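Local coordinates for divalent ion tolerance protein CutA1 (Ehrlichia chaffeensis, PDB 4IYQ), which probably binds copper or other divalent metal ions as a trimer and belongs to the CutA family of ion-tolerance proteins, at residues E36-I41 against A54-N59. Sequence-based numbering, arbitrary orientation.
Sequences EDAYRI and ANIFSN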
ATOM      1  N   GLU A  36      15.861  -3.575 -11.440  1.00 16.27           N
ATOM      2  CA  GLU A  36      16.701  -2.546 -12.052  1.00 17.37           C
ATOM      3  C   GLU A  36      15.856  -1.410 -12.619  1.00 16.53           C
ATOM      4  O   GLU A  36      16.179  -0.240 -12.433  1.00 18.64           O
ATOM      5  CB  GLU A  36      17.592  -3.151 -13.152  1.00 19.95           C
ATOM      6  N   ASP A  37      14.752  -1.757 -13.275  1.00 15.22           N
ATOM      7  CA  ASP A  37      13.821  -0.756 -13.782  1.00 23.24           C
ATOM      8  C   ASP A  37      13.295   0.147 -12.662  1.00 24.77           C
ATOM      9  O   ASP A  37      13.191   1.368 -12.838  1.00 12.29           O
ATOM     10  CB  ASP A  37      12.648  -1.427 -14.495  1.00 26.69           C
ATOM     11  CG  ASP A  37      13.039  -2.024 -15.837  1.00 31.26           C
ATOM     12  OD1 ASP A  37      13.585  -1.293 -16.694  1.00 34.98           O
ATOM     13  OD2 ASP A  37      12.795  -3.232 -16.035  1.00 29.75           O
ATOM     14  N   ALA A  38      12.965  -0.458 -11.518  1.00 15.56           N
ATOM     15  CA  ALA A  38      12.435   0.287 -10.373  1.00 11.13           C
ATOM     16  C   ALA A  38      13.492   1.215  -9.777  1.00 16.48           C
ATOM     17  O   ALA A  38      13.210   2.359  -9.419  1.00 11.10           O
ATOM     18  CB  ALA A  38      11.915  -0.660  -9.317  1.00 11.15           C
ATOM     19  N   TYR A  39      14.720   0.723  -9.691  1.00 19.70           N
ATOM     20  CA  TYR A  39      15.792   1.535  -9.145  1.00 19.91           C
ATOM     21  C   TYR A  39      16.017   2.718 -10.073  1.00 16.65           C
ATOM     22  O   TYR A  39      16.149   3.859  -9.628  1.00 19.07           O
ATOM     23  CB  TYR A  39      17.084   0.724  -8.985  1.00 11.50           C
ATOM     24  CG  TYR A  39      18.113   1.408  -8.134  1.00 11.33           C
ATOM     25  CD1 TYR A  39      18.061   1.331  -6.744  1.00 13.14           C
ATOM     26  CD2 TYR A  39      19.127   2.161  -8.709  1.00 11.77           C
ATOM     27  CE1 TYR A  39      19.014   1.973  -5.944  1.00 10.78           C
ATOM     28  CE2 TYR A  39      20.080   2.810  -7.926  1.00 11.71           C
ATOM     29  CZ  TYR A  39      20.015   2.710  -6.549  1.00 30.12           C
ATOM     30  OH  TYR A  39      20.957   3.353  -5.782  1.00 31.35           O
ATOM     31  N   ARG A  40      16.014   2.441 -11.370  1.00 11.92           N
ATOM     32  CA  ARG A  40      16.272   3.462 -12.366  1.00 16.00           C
ATOM     33  C   ARG A  40      15.235   4.588 -12.287  1.00 17.99           C
ATOM     34  O   ARG A  40      15.576   5.766 -12.296  1.00 11.79           O
ATOM     35  CB  ARG A  40      16.295   2.836 -13.762  1.00 13.27           C
ATOM     36  CG  ARG A  40      16.293   3.843 -14.902  1.00 13.80           C
ATOM     37  CD  ARG A  40      16.409   3.155 -16.263  1.00 14.90           C
ATOM     38  NE  ARG A  40      16.363   4.137 -17.340  1.00 15.49           N
ATOM     39  CZ  ARG A  40      15.255   4.574 -17.928  1.00 32.44           C
ATOM     40  NH1 ARG A  40      14.059   4.103 -17.569  1.00 15.05           N
ATOM     41  NH2 ARG A  40      15.355   5.482 -18.889  1.00 16.19           N
ATOM     42  N   ILE A  41      13.967   4.221 -12.209  1.00 11.53           N
ATOM     43  CA  ILE A  41      12.909   5.208 -12.102  1.00 13.52           C
ATOM     44  C   ILE A  41      13.063   6.028 -10.816  1.00 14.05           C
ATOM     45  O   ILE A  41      12.961   7.264 -10.812  1.00 10.40           O
ATOM     46  CB  ILE A  41      11.541   4.522 -12.148  1.00 11.03           C
ATOM     47  CG1 ILE A  41      11.266   4.052 -13.572  1.00 18.27           C
ATOM     48  CG2 ILE A  41      10.466   5.464 -11.699  1.00 23.77           C
ATOM     49  CD1 ILE A  41      10.061   3.171 -13.697  1.00 19.14           C
ATOM     50  N   ALA A  54      11.801   6.535  -2.433  1.00  7.89           N
ATOM     51  CA  ALA A  54      11.100   5.415  -3.024  1.00  9.38           C
ATOM     52  C   ALA A  54      11.210   4.196  -2.125  1.00 10.11           C
ATOM     53  O   ALA A  54      12.282   3.905  -1.586  1.00 10.95           O
ATOM     54  CB  ALA A  54      11.673   5.099  -4.410  1.00  8.98           C
ATOM     55  N   ASN A  55      10.108   3.476  -1.976  1.00  7.82           N
ATOM     56  CA  ASN A  55      10.152   2.168  -1.334  1.00 11.71           C
ATOM     57  C   ASN A  55       9.925   1.092  -2.383  1.00  9.01           C
ATOM     58  O   ASN A  55       8.869   1.042  -3.014  1.00  8.72           O
ATOM     59  CB  ASN A  55       9.110   2.057  -0.209  1.00 10.79           C
ATOM     60  CG  ASN A  55       9.405   2.991   0.950  1.00  7.72           C
ATOM     61  OD1 ASN A  55      10.538   3.436   1.134  1.00 13.51           O
ATOM     62  ND2 ASN A  55       8.390   3.286   1.735  1.00  7.70           N
ATOM     63  N   ILE A  56      10.926   0.242  -2.582  1.00  8.49           N
ATOM     64  CA  ILE A  56      10.833  -0.773  -3.611  1.00  8.91           C
ATOM     65  C   ILE A  56      10.547  -2.127  -2.992  1.00 10.90           C
ATOM     66  O   ILE A  56      11.284  -2.596  -2.121  1.00  9.24           O
ATOM     67  CB  ILE A  56      12.114  -0.847  -4.462  1.00  9.27           C
ATOM     68  CG1 ILE A  56      12.434   0.526  -5.062  1.00 11.55           C
ATOM     69  CG2 ILE A  56      11.946  -1.884  -5.551  1.00  9.85           C
ATOM     70  CD1 ILE A  56      13.810   0.626  -5.724  1.00 15.39           C
ATOM     71  N   PHE A  57       9.437  -2.720  -3.430  1.00 13.46           N
ATOM     72  CA  PHE A  57       9.007  -4.056  -3.046  1.00  9.74           C
ATOM     73  C   PHE A  57       9.322  -5.032  -4.190  1.00 15.54           C
ATOM     74  O   PHE A  57       8.837  -4.865  -5.316  1.00 14.99           O
ATOM     75  CB  PHE A  57       7.507  -4.090  -2.738  1.00  9.67           C
ATOM     76  CG  PHE A  57       7.066  -3.138  -1.652  1.00 19.13           C
ATOM     77  CD1 PHE A  57       7.080  -1.756  -1.859  1.00  8.76           C
ATOM     78  CD2 PHE A  57       6.585  -3.630  -0.427  1.00  9.24           C
ATOM     79  CE1 PHE A  57       6.656  -0.889  -0.862  1.00  8.45           C
ATOM     80  CE2 PHE A  57       6.166  -2.772   0.572  1.00  8.93           C
ATOM     81  CZ  PHE A  57       6.196  -1.398   0.361  1.00  8.54           C
ATOM     82  N   SER A  58      10.129  -6.047  -3.901  1.00 16.87           N
ATOM     83  CA  SER A  58      10.539  -7.040  -4.903  1.00 18.74           C
ATOM     84  C   SER A  58       9.676  -8.306  -4.927  1.00 19.40           C
ATOM     85  O   SER A  58       8.921  -8.576  -3.989  1.00 24.15           O
ATOM     86  CB  SER A  58      11.990  -7.419  -4.662  1.00 11.95           C
ATOM     87  OG  SER A  58      12.797  -6.286  -4.888  1.00 29.86           O
ATOM     88  N   ASN A  59       9.804  -9.083  -6.000  1.00 23.24           N
ATOM     89  CA  ASN A  59       9.142 -10.387  -6.114  1.00 27.85           C
ATOM     90  C   ASN A  59       7.661 -10.310  -5.782  1.00 24.79           C
ATOM     91  O   ASN A  59       7.150 -11.062  -4.955  1.00 23.83           O
ATOM     92  CB  ASN A  59       9.811 -11.443  -5.218  1.00 14.28           C
TER
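Tyr39 OH is hydrogen-bonded to Asn72 OD1 of the second subunit, which ties the outer end of a side chain whose inner part meets Ile56 of its own chain. Tyrosine suits this place because its ring can pack against apolar neighbours, Val63 of the second subunit among them, while its hydroxyl finds a polar partner across the interface. The contact between helix and strand is itself purely apolar, and Ile56 carries it with both branches. CG2 meets the methyl CB of Ala38 at 4.0 Å. The longer branch has CG1 anti to the carbonyl carbon (chi1 -55°) and runs on extended (chi2 170°), bringing CD1 to 4.1 Å from Tyr39 CA, alongside the helix backbone; the same methyl lies obliquely to the ring, 4.4 Å from Tyr39 CD1. Alanine fits where helix and strand come close: Ala38 CA and Ile56 CA are 7.0 Å apart, and the small methyl of Ala38 also touches Ile78 on strand 69-83, next to 53-66, and Thr32 on strand 25-32 beyond it. Beta-branched Ile56 suits an extended strand, which here pairs with a strand of the second subunit. Helix 35-47 thus covers the sheet as the crossover between strands 25-32 and 53-66, the first beta-alpha-beta unit of the ferredoxin-like fold of trimeric CutA1 proteins.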